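Local coordinates for trafficking protein particle complex subunit 3 (Naegleria fowleri, PDB 6AQ3) that probably serves as a subunit of the TRAPP complex in vesicle trafficking and is seen here covalently bound to palmitic acid, at residues 63-68 against 155-160; 83-88 against 179-184; 130-135 against 169-174. All coordinates share one frame; numbering follows the deposited sequence.

Contact 1 of 3, residues 63-68 against 155-160; sequences MGMRLI and LEMVLM
Met-157 lays its terminal methyl across the SD and CG of Met-65, and Ile-68 closes on the root of Met-157 one turn further along helix 49-75. The backbones come close here, with 6.3 Å between Met-65 CA and Met-157 CA, near the end of helix 146-157. Met-157 starts toward the partner helix and bends twice, at chi2 (-54°) and again at chi3, which folds its methyl back over the middle of Met-65. Its CE thus lies 3.6 Å from Met-65 SD and as close to CG of the same residue, a contact of methyl with sulfur and methylene in which the two chains pass at a slant. The start of the Met-157 chain serves the other neighbour: Ile-68 CG2 is 3.6 Å from Met-157 CB and equally near Met-157 CG. With CG1 of Ile-68 anti to the backbone N (chi1 178°), CG2 is the branch placed against Met-157. Glu-156 adds a looser edge: its extended chain brings OE1 to 3.9 Å from Met-65 SD, a distance that indicates packing and not a polar bond, whereas OE2 is hydrogen-bonded to Tyr-61 OH. No hydrogen bond joins the two segments, and the 229 Å² they bury come mainly from the two methionines and Ile-68. Beyond the contact, Ile-68, Leu-155 and Val-158 touch the bound palmitic acid, and Ile-68 also rests on Ala-154. The helix that carries Met-157 is closed by a Schellman motif with Leu-159 (phi 66°) at C-prime: Met-160 N bonds to Leu-155 O at 3.0 Å and Leu-159 N to Glu-156 O at 2.8 Å. The geometry is that of two helices packed beside the lipid site of a TRAPP component.

Contact 2 of 3, residues 83-88 against 179-184; sequences REFKDT and IRVRLK. With EDO (1,2-ethanediol), chain O.
Phe-85 lays its ring against strand 177-186, where Leu-183 takes one face and Val-181 the rim. These three residues account for nearly all of the 194 Å² buried. The first torsion of Phe-85 (174°) swings the ring away from the backbone N and out toward the strand. Leu-183 CB then sits 3.7 Å from the ring centroid and 9° off the ring normal, a CH-pi contact almost exactly over the centre. Leu-183 N lies on the ring too, 3.6 Å from Phe-85 CZ, so backbone and side chain of one residue share that face. Beyond CB the two side chains run past each other in opposite senses. Val-181 meets the far end of the ring: its CG1 is 3.7 Å from Phe-85 CE1, and its carbonyl O stands near the ring plane, 3.5 Å from CZ of Phe-85. Outside the two segments, the ring of Tyr-117 meets that of Phe-85 at a plane angle of about 35°. Phe-85 O accepts Thr-88 OG1 at 2.7 Å, with the donor in the carbonyl plane, and also Thr-88 N. A 1,2-ethanediol, probably from the crystallisation liquor, lies beside Glu-84 and Lys-86; its O1 accepts Lys-86 N at 2.6 Å and gives a bond to Glu-84 OE1 at 3.0 Å. Arg-182 starts away from segment 83-88, and its guanidinium forms salt bridges with Glu-165 and Glu-163 on strand 160-168. The chemistry therefore implies attachment by van der Waals and CH-pi contact of one ring with aliphatic groups and peptide atoms of the strand, without a hydrogen bond between the segments, while polar bonds hold the Phe-85 backbone, from Tyr-186 OH at its N and from Thr-88 at its O.

Contact 3 of 3, residues 130-135 against 169-174; sequences VELPEP and CPLLGD
Leu-171 forms the close part of this contact, wedged between Val-130 and Leu-132 of the facing segment. Its CB approaches Leu-132 CD1 to 3.9 Å. Beyond CB, a first torsion that sets CG beside the backbone N (chi1 -65°) carries the two methyls to Val-130: CD2 of Leu-171 is 3.6 Å from the carbonyl O of Val-130, and Leu-171 CD1 is 4.1 Å from Val-130 CG1. The Leu-171 side chain stands at roughly a right angle to both partners. Outside the segments, Tyr-143 touches both Val-130 and Leu-171. Leu-172 belongs to the looser side. It starts off at a tangent to the partner and only its end comes round, placing CD2 4.1 Å from CD1 of Leu-132, while Tyr-142 also touches it. Toward solvent, Glu-131, exposed and modelled only to CB, points its CB away. The turn carrying the leucines is braced from within: Asp-174 OD2 uses its anti lone pair to accept Cys-169 N at 2.8 Å, with an N-H...O angle of 161°, and Leu-172 N bonds to Cys-169 O at 2.9 Å. Gly-173, with phi 92°, turns the chain between Leu-172 and Asp-174, its N bonded to Pro-170 O. The chemistry implies packing of leucine and valine side chains plus one methyl against a backbone carbonyl, with no hydrogen bond across, between two surface loops, one of which is braced by hydrogen bonds within itself.

In the fold
Along the chain the six segments run 63-68, 83-88, 130-135, 155-160, 169-174 and 179-184. Contact 1 therefore interleaves with both others, while contact 3 is nested inside the loop that contact 2 closes. Contacts 1 and 2 have centres 13 Å apart and touch: Met-160 CE packs 3.8 Å from Phe-85 N, and Leu-155 meets Thr-88. Contact 3 lies across the chain's centre, about 30 and 28 Å from them between centres. Strands 160-168 and 177-186, adjacent and antiparallel, connect the two ends, since segment 169-174 lies in the loop joining them. Contacts 1 and 2 thus form a continuous patch touching the palmitic acid, while contact 3 ties loops at the far end of the same strands.

Contact 1 of 3, residues 63-68 against 155-160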
loop_
_atom_site.group_PDB
_atom_site.type_symbol
_atom_site.label_atom_id
_atom_site.label_comp_id
_atom_site.label_asym_id
_atom_site.label_seq_id
_atom_site.Cartn_x
_atom_site.Cartn_y
_atom_site.Cartn_z
ATOM N N MET C 63 11.120 -4.950 -2.928
ATOM C CA MET C 63 10.109 -5.637 -2.128
ATOM C C MET C 63 10.169 -7.141 -2.335
ATOM O O MET C 63 10.084 -7.907 -1.372
ATOM C CB MET C 63 8.714 -5.119 -2.478
ATOM C CG MET C 63 8.415 -3.718 -1.964
ATOM S SD MET C 63 6.820 -3.050 -2.521
ATOM C CE MET C 63 5.775 -4.471 -2.444
ATOM N N GLY C 64 10.330 -7.583 -3.579
ATOM C CA GLY C 64 10.304 -9.008 -3.854
ATOM C C GLY C 64 11.454 -9.765 -3.217
ATOM O O GLY C 64 11.286 -10.911 -2.789
ATOM N N MET C 65 12.628 -9.142 -3.124
ATOM C CA MET C 65 13.732 -9.799 -2.425
ATOM C C MET C 65 13.411 -9.988 -0.951
ATOM O O MET C 65 13.811 -10.989 -0.353
ATOM C CB MET C 65 15.028 -8.997 -2.590
ATOM C CG MET C 65 15.604 -9.033 -3.994
ATOM S SD MET C 65 17.276 -8.341 -4.122
ATOM C CE MET C 65 17.017 -6.686 -3.479
ATOM N N ARG C 66 12.661 -9.061 -0.359
ATOM C CA ARG C 66 12.331 -9.143 1.057
ATOM C C ARG C 66 11.137 -10.044 1.309
ATOM O O ARG C 66 11.004 -10.592 2.407
ATOM C CB ARG C 66 12.028 -7.735 1.600
ATOM C CG ARG C 66 13.242 -6.810 1.674
ATOM C CD ARG C 66 12.885 -5.362 2.018
ATOM N NE ARG C 66 12.120 -5.185 3.253
ATOM C CZ ARG C 66 11.515 -4.045 3.604
ATOM N NH1 ARG C 66 11.602 -2.966 2.829
ATOM N NH2 ARG C 66 10.839 -3.974 4.740
ATOM N N LEU C 67 10.273 -10.205 0.316
ATOM C CA LEU C 67 9.013 -10.904 0.483
ATOM C C LEU C 67 9.094 -12.403 0.222
ATOM O O LEU C 67 8.235 -13.138 0.724
ATOM C CB LEU C 67 7.971 -10.238 -0.418
ATOM C CG LEU C 67 6.496 -10.501 -0.171
ATOM C CD1 LEU C 67 6.059 -9.721 1.045
ATOM C CD2 LEU C 67 5.709 -10.034 -1.378
ATOM N N ILE C 68 10.088 -12.868 -0.550
ATOM C CA ILE C 68 10.092 -14.246 -1.048
ATOM C C ILE C 68 10.064 -15.256 0.090
ATOM O O ILE C 68 9.385 -16.289 0.001
ATOM C CB ILE C 68 11.301 -14.498 -1.962
ATOM C CG1 ILE C 68 11.297 -15.967 -2.435
ATOM C CG2 ILE C 68 12.589 -14.217 -1.215
ATOM C CD1 ILE C 68 10.080 -16.348 -3.269
ATOM N N LEU C 155 12.494 -13.955 -7.773
ATOM C CA LEU C 155 13.131 -15.074 -8.459
ATOM C C LEU C 155 14.643 -15.029 -8.314
ATOM O O LEU C 155 15.288 -16.088 -8.292
ATOM C CB LEU C 155 12.733 -15.097 -9.935
ATOM C CG LEU C 155 11.253 -15.434 -10.184
ATOM C CD1 LEU C 155 10.938 -15.529 -11.677
ATOM C CD2 LEU C 155 10.879 -16.717 -9.488
ATOM N N GLU C 156 15.216 -13.826 -8.165
ATOM C CA GLU C 156 16.649 -13.722 -7.921
ATOM C C GLU C 156 17.026 -14.461 -6.651
ATOM O O GLU C 156 18.078 -15.108 -6.584
ATOM C CB GLU C 156 17.068 -12.262 -7.821
ATOM C CG GLU C 156 18.574 -12.073 -7.659
ATOM C CD GLU C 156 18.980 -10.608 -7.570
ATOM O OE1 GLU C 156 19.650 -10.230 -6.584
ATOM O OE2 GLU C 156 18.633 -9.834 -8.491
ATOM N N MET C 157 16.157 -14.416 -5.645
ATOM C CA MET C 157 16.459 -15.108 -4.403
ATOM C C MET C 157 16.471 -16.626 -4.566
ATOM O O MET C 157 17.143 -17.316 -3.788
ATOM C CB MET C 157 15.456 -14.675 -3.337
ATOM C CG MET C 157 15.561 -13.188 -2.990
ATOM S SD MET C 157 17.239 -12.705 -2.503
ATOM C CE MET C 157 17.821 -11.920 -4.009
ATOM N N VAL C 158 15.766 -17.165 -5.561
ATOM C CA VAL C 158 15.881 -18.586 -5.886
ATOM C C VAL C 158 16.785 -18.733 -7.105
ATOM O O VAL C 158 16.571 -19.606 -7.958
ATOM C CB VAL C 158 14.505 -19.248 -6.090
ATOM C CG1 VAL C 158 13.804 -19.416 -4.746
ATOM C CG2 VAL C 158 13.638 -18.410 -6.998
ATOM N N LEU C 159 17.755 -17.816 -7.220
ATOM C CA LEU C 159 18.927 -17.962 -8.092
ATOM C C LEU C 159 18.561 -17.982 -9.571
ATOM O O LEU C 159 19.160 -18.704 -10.368
ATOM C CB LEU C 159 19.756 -19.198 -7.722
ATOM C CG LEU C 159 20.219 -19.253 -6.269
ATOM C CD1 LEU C 159 21.286 -20.313 -6.111
ATOM C CD2 LEU C 159 20.723 -17.902 -5.778
ATOM N N MET C 160 17.579 -17.176 -9.943
ATOM C CA MET C 160 17.217 -16.986 -11.337
ATOM C C MET C 160 17.272 -15.503 -11.649
ATOM O O MET C 160 16.631 -14.701 -10.963
ATOM C CB MET C 160 15.829 -17.535 -11.641
ATOM C CG MET C 160 15.664 -18.979 -11.324
ATOM S SD MET C 160 13.998 -19.435 -11.778
ATOM C CE MET C 160 13.798 -20.974 -10.875
#

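Contact 2 of 3, residues 83-88 against 179-184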
loop_
_atom_site.group_PDB
_atom_site.type_symbol
_atom_site.label_atom_id
_atom_site.label_comp_id
_atom_site.label_asym_id
_atom_site.label_seq_id
_atom_site.Cartn_x
_atom_site.Cartn_y
_atom_site.Cartn_z
ATOM N N ARG C 83 13.300 -25.331 -8.645
ATOM C CA ARG C 83 14.521 -25.758 -9.314
ATOM C C ARG C 83 14.548 -25.295 -10.762
ATOM O O ARG C 83 15.605 -24.900 -11.270
ATOM C CB ARG C 83 14.637 -27.287 -9.275
ATOM C CG ARG C 83 15.991 -27.808 -9.715
ATOM C CD ARG C 83 16.006 -29.317 -9.890
ATOM N NE ARG C 83 15.483 -29.706 -11.200
ATOM C CZ ARG C 83 14.234 -30.102 -11.426
ATOM N NH1 ARG C 83 13.866 -30.439 -12.653
ATOM N NH2 ARG C 83 13.349 -30.141 -10.433
ATOM N N GLU C 84 13.405 -25.322 -11.439
ATOM C CA GLU C 84 13.357 -24.961 -12.843
ATOM C C GLU C 84 12.498 -23.719 -13.048
ATOM O O GLU C 84 11.463 -23.543 -12.399
ATOM C CB GLU C 84 12.822 -26.121 -13.691
ATOM C CG GLU C 84 13.834 -27.246 -13.886
ATOM C CD GLU C 84 14.789 -26.956 -15.033
ATOM O OE1 GLU C 84 14.306 -26.674 -16.151
ATOM O OE2 GLU C 84 16.022 -26.974 -14.813
ATOM N N PHE C 85 12.922 -22.908 -14.024
ATOM C CA PHE C 85 12.228 -21.675 -14.382
ATOM C C PHE C 85 10.794 -21.956 -14.803
ATOM O O PHE C 85 9.889 -21.168 -14.509
ATOM C CB PHE C 85 12.984 -20.963 -15.504
ATOM C CG PHE C 85 12.265 -19.740 -16.059
ATOM C CD1 PHE C 85 12.247 -18.534 -15.367
ATOM C CD2 PHE C 85 11.605 -19.814 -17.279
ATOM C CE1 PHE C 85 11.595 -17.423 -15.886
ATOM C CE2 PHE C 85 10.956 -18.716 -17.802
ATOM C CZ PHE C 85 10.949 -17.515 -17.103
ATOM N N LYS C 86 10.584 -23.039 -15.553
ATOM C CA LYS C 86 9.237 -23.414 -15.969
ATOM C C LYS C 86 8.303 -23.584 -14.774
ATOM O O LYS C 86 7.104 -23.328 -14.895
ATOM C CB LYS C 86 9.286 -24.709 -16.791
ATOM N N ASP C 87 8.833 -23.990 -13.612
ATOM C CA ASP C 87 8.002 -24.188 -12.428
ATOM C C ASP C 87 7.490 -22.874 -11.846
ATOM O O ASP C 87 6.473 -22.874 -11.144
ATOM C CB ASP C 87 8.788 -24.903 -11.327
ATOM C CG ASP C 87 9.295 -26.260 -11.748
ATOM O OD1 ASP C 87 8.556 -26.964 -12.472
ATOM O OD2 ASP C 87 10.431 -26.617 -11.347
ATOM N N THR C 88 8.172 -21.760 -12.111
ATOM C CA THR C 88 7.765 -20.507 -11.499
ATOM C C THR C 88 6.423 -20.035 -12.023
ATOM O O THR C 88 5.727 -19.301 -11.315
ATOM C CB THR C 88 8.821 -19.427 -11.734
ATOM O OG1 THR C 88 8.836 -19.086 -13.127
ATOM C CG2 THR C 88 10.208 -19.936 -11.315
ATOM N N ILE C 179 1.829 -10.029 -18.560
ATOM C CA ILE C 179 3.178 -9.795 -18.059
ATOM C C ILE C 179 4.088 -10.896 -18.605
ATOM O O ILE C 179 3.758 -12.082 -18.502
ATOM C CB ILE C 179 3.192 -9.772 -16.521
ATOM C CG1 ILE C 179 2.434 -8.545 -16.017
ATOM C CG2 ILE C 179 4.626 -9.768 -16.018
ATOM C CD1 ILE C 179 2.242 -8.494 -14.508
ATOM N N ARG C 180 5.213 -10.503 -19.192
ATOM C CA ARG C 180 6.164 -11.416 -19.805
ATOM C C ARG C 180 7.289 -11.698 -18.822
ATOM O O ARG C 180 7.817 -10.770 -18.202
ATOM C CB ARG C 180 6.754 -10.814 -21.078
ATOM C CG ARG C 180 7.544 -11.794 -21.953
ATOM C CD ARG C 180 6.590 -12.830 -22.499
ATOM N NE ARG C 180 7.174 -13.644 -23.551
ATOM C CZ ARG C 180 6.572 -14.695 -24.095
ATOM N NH1 ARG C 180 5.362 -15.052 -23.689
ATOM N NH2 ARG C 180 7.181 -15.387 -25.051
ATOM N N VAL C 181 7.660 -12.969 -18.687
ATOM C CA VAL C 181 8.745 -13.385 -17.801
ATOM C C VAL C 181 9.732 -14.187 -18.635
ATOM O O VAL C 181 9.360 -15.223 -19.197
ATOM C CB VAL C 181 8.242 -14.227 -16.614
ATOM C CG1 VAL C 181 9.373 -14.490 -15.654
ATOM C CG2 VAL C 181 7.063 -13.518 -15.891
ATOM N N ARG C 182 10.991 -13.729 -18.692
ATOM C CA ARG C 182 12.041 -14.352 -19.498
ATOM C C ARG C 182 13.265 -14.667 -18.646
ATOM O O ARG C 182 13.746 -13.812 -17.897
ATOM C CB ARG C 182 12.421 -13.447 -20.674
ATOM C CG ARG C 182 11.234 -13.235 -21.607
ATOM C CD ARG C 182 11.504 -12.346 -22.806
ATOM N NE ARG C 182 11.640 -10.942 -22.418
ATOM C CZ ARG C 182 12.792 -10.281 -22.351
ATOM N NH1 ARG C 182 13.939 -10.893 -22.663
ATOM N NH2 ARG C 182 12.785 -8.997 -21.986
ATOM N N LEU C 183 13.753 -15.907 -18.751
ATOM C CA LEU C 183 14.953 -16.329 -18.036
ATOM C C LEU C 183 16.224 -15.881 -18.760
ATOM O O LEU C 183 16.410 -16.170 -19.947
ATOM C CB LEU C 183 14.968 -17.849 -17.879
ATOM C CG LEU C 183 16.282 -18.391 -17.318
ATOM C CD1 LEU C 183 16.347 -18.044 -15.839
ATOM C CD2 LEU C 183 16.417 -19.898 -17.525
ATOM N N LYS C 184 17.101 -15.185 -18.039
ATOM C CA LYS C 184 18.399 -14.746 -18.551
ATOM C C LYS C 184 19.529 -15.684 -18.159
ATOM O O LYS C 184 20.335 -16.074 -19.008
ATOM C CB LYS C 184 18.693 -13.320 -18.065
ATOM C CG LYS C 184 17.894 -12.267 -18.807
ATOM C CD LYS C 184 18.258 -12.425 -20.285
ATOM C CE LYS C 184 17.301 -11.775 -21.249
ATOM N NZ LYS C 184 17.855 -11.973 -22.621
HETATM C C1 EDO O . 12.886 -24.395 -18.129
HETATM O O1 EDO O . 12.582 -24.313 -16.728
HETATM C C2 EDO O . 14.010 -23.433 -18.504
HETATM O O2 EDO O . 15.181 -23.729 -17.738
#

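Contact 3 of 3, residues 130-135 against 169-174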
loop_
_atom_site.group_PDB
_atom_site.type_symbol
_atom_site.label_atom_id
_atom_site.label_comp_id
_atom_site.label_asym_id
_atom_site.label_seq_id
_atom_site.Cartn_x
_atom_site.Cartn_y
_atom_site.Cartn_z
ATOM N N VAL C 130 -9.428 3.675 -11.446
ATOM C CA VAL C 130 -8.315 4.418 -12.027
ATOM C C VAL C 130 -8.645 4.689 -13.485
ATOM O O VAL C 130 -9.157 3.816 -14.196
ATOM C CB VAL C 130 -6.988 3.639 -11.902
ATOM C CG1 VAL C 130 -5.855 4.368 -12.625
ATOM C CG2 VAL C 130 -6.635 3.408 -10.450
ATOM N N GLU C 131 -8.418 5.920 -13.912
ATOM C CA GLU C 131 -8.628 6.307 -15.292
ATOM C C GLU C 131 -7.436 7.152 -15.688
ATOM O O GLU C 131 -7.220 8.219 -15.104
ATOM C CB GLU C 131 -9.929 7.095 -15.454
ATOM N N LEU C 132 -6.675 6.686 -16.676
ATOM C CA LEU C 132 -5.530 7.498 -17.046
ATOM C C LEU C 132 -5.932 8.569 -18.056
ATOM O O LEU C 132 -6.627 8.270 -19.031
ATOM C CB LEU C 132 -4.447 6.633 -17.665
ATOM C CG LEU C 132 -4.027 5.409 -16.885
ATOM C CD1 LEU C 132 -2.931 4.725 -17.716
ATOM C CD2 LEU C 132 -3.559 5.839 -15.489
ATOM N N PRO C 133 -5.451 9.798 -17.886
ATOM C CA PRO C 133 -5.679 10.827 -18.908
ATOM C C PRO C 133 -5.062 10.414 -20.237
ATOM O O PRO C 133 -4.119 9.619 -20.293
ATOM C CB PRO C 133 -4.984 12.070 -18.334
ATOM C CG PRO C 133 -4.844 11.818 -16.883
ATOM C CD PRO C 133 -4.641 10.304 -16.773
ATOM N N GLU C 134 -5.620 10.951 -21.318
ATOM C CA GLU C 134 -5.218 10.499 -22.649
ATOM C C GLU C 134 -3.720 10.604 -22.910
ATOM O O GLU C 134 -3.130 9.607 -23.367
ATOM C CB GLU C 134 -6.033 11.249 -23.705
ATOM C CG GLU C 134 -5.927 10.631 -25.088
ATOM C CD GLU C 134 -6.378 9.188 -25.110
ATOM O OE1 GLU C 134 -7.383 8.857 -24.435
ATOM O OE2 GLU C 134 -5.714 8.384 -25.798
ATOM N N PRO C 135 -3.036 11.721 -22.619
ATOM C CA PRO C 135 -1.580 11.760 -22.863
ATOM C C PRO C 135 -0.785 10.741 -22.047
ATOM O O PRO C 135 0.296 10.314 -22.483
ATOM C CB PRO C 135 -1.207 13.213 -22.529
ATOM C CG PRO C 135 -2.355 13.748 -21.724
ATOM C CD PRO C 135 -3.559 13.049 -22.246
ATOM N N CYS C 169 -2.128 -3.944 -20.900
ATOM C CA CYS C 169 -2.847 -3.478 -19.701
ATOM C C CYS C 169 -4.168 -2.831 -20.114
ATOM O O CYS C 169 -4.172 -1.982 -21.022
ATOM C CB CYS C 169 -2.008 -2.481 -18.887
ATOM S SG CYS C 169 -2.665 -2.025 -17.223
ATOM N N PRO C 170 -5.290 -3.221 -19.508
ATOM C CA PRO C 170 -6.580 -2.610 -19.890
ATOM C C PRO C 170 -6.657 -1.106 -19.674
ATOM O O PRO C 170 -7.411 -0.434 -20.388
ATOM C CB PRO C 170 -7.609 -3.371 -19.032
ATOM C CG PRO C 170 -6.840 -4.244 -18.123
ATOM C CD PRO C 170 -5.472 -4.442 -18.714
ATOM N N LEU C 171 -5.884 -0.535 -18.751
ATOM C CA LEU C 171 -5.890 0.920 -18.632
ATOM C C LEU C 171 -5.410 1.606 -19.904
ATOM O O LEU C 171 -5.699 2.792 -20.103
ATOM C CB LEU C 171 -5.013 1.386 -17.459
ATOM C CG LEU C 171 -5.469 0.972 -16.061
ATOM C CD1 LEU C 171 -4.455 1.418 -15.033
ATOM C CD2 LEU C 171 -6.842 1.589 -15.785
ATOM N N LEU C 172 -4.667 0.902 -20.755
ATOM C CA LEU C 172 -4.199 1.442 -22.020
ATOM C C LEU C 172 -5.062 0.998 -23.188
ATOM O O LEU C 172 -4.693 1.234 -24.339
ATOM C CB LEU C 172 -2.742 1.025 -22.254
ATOM C CG LEU C 172 -1.748 1.244 -21.097
ATOM C CD1 LEU C 172 -0.523 0.421 -21.318
ATOM C CD2 LEU C 172 -1.353 2.712 -20.962
ATOM N N GLY C 173 -6.219 0.405 -22.919
ATOM C CA GLY C 173 -7.121 -0.048 -23.957
ATOM C C GLY C 173 -6.932 -1.478 -24.390
ATOM O O GLY C 173 -7.613 -1.916 -25.329
ATOM N N ASP C 174 -6.060 -2.234 -23.722
ATOM C CA ASP C 174 -5.878 -3.640 -24.054
ATOM C C ASP C 174 -7.005 -4.471 -23.447
ATOM O O ASP C 174 -7.685 -4.051 -22.508
ATOM C CB ASP C 174 -4.513 -4.130 -23.563
ATOM C CG ASP C 174 -3.357 -3.383 -24.215
ATOM O OD1 ASP C 174 -3.445 -3.134 -25.432
ATOM O OD2 ASP C 174 -2.388 -3.005 -23.516
#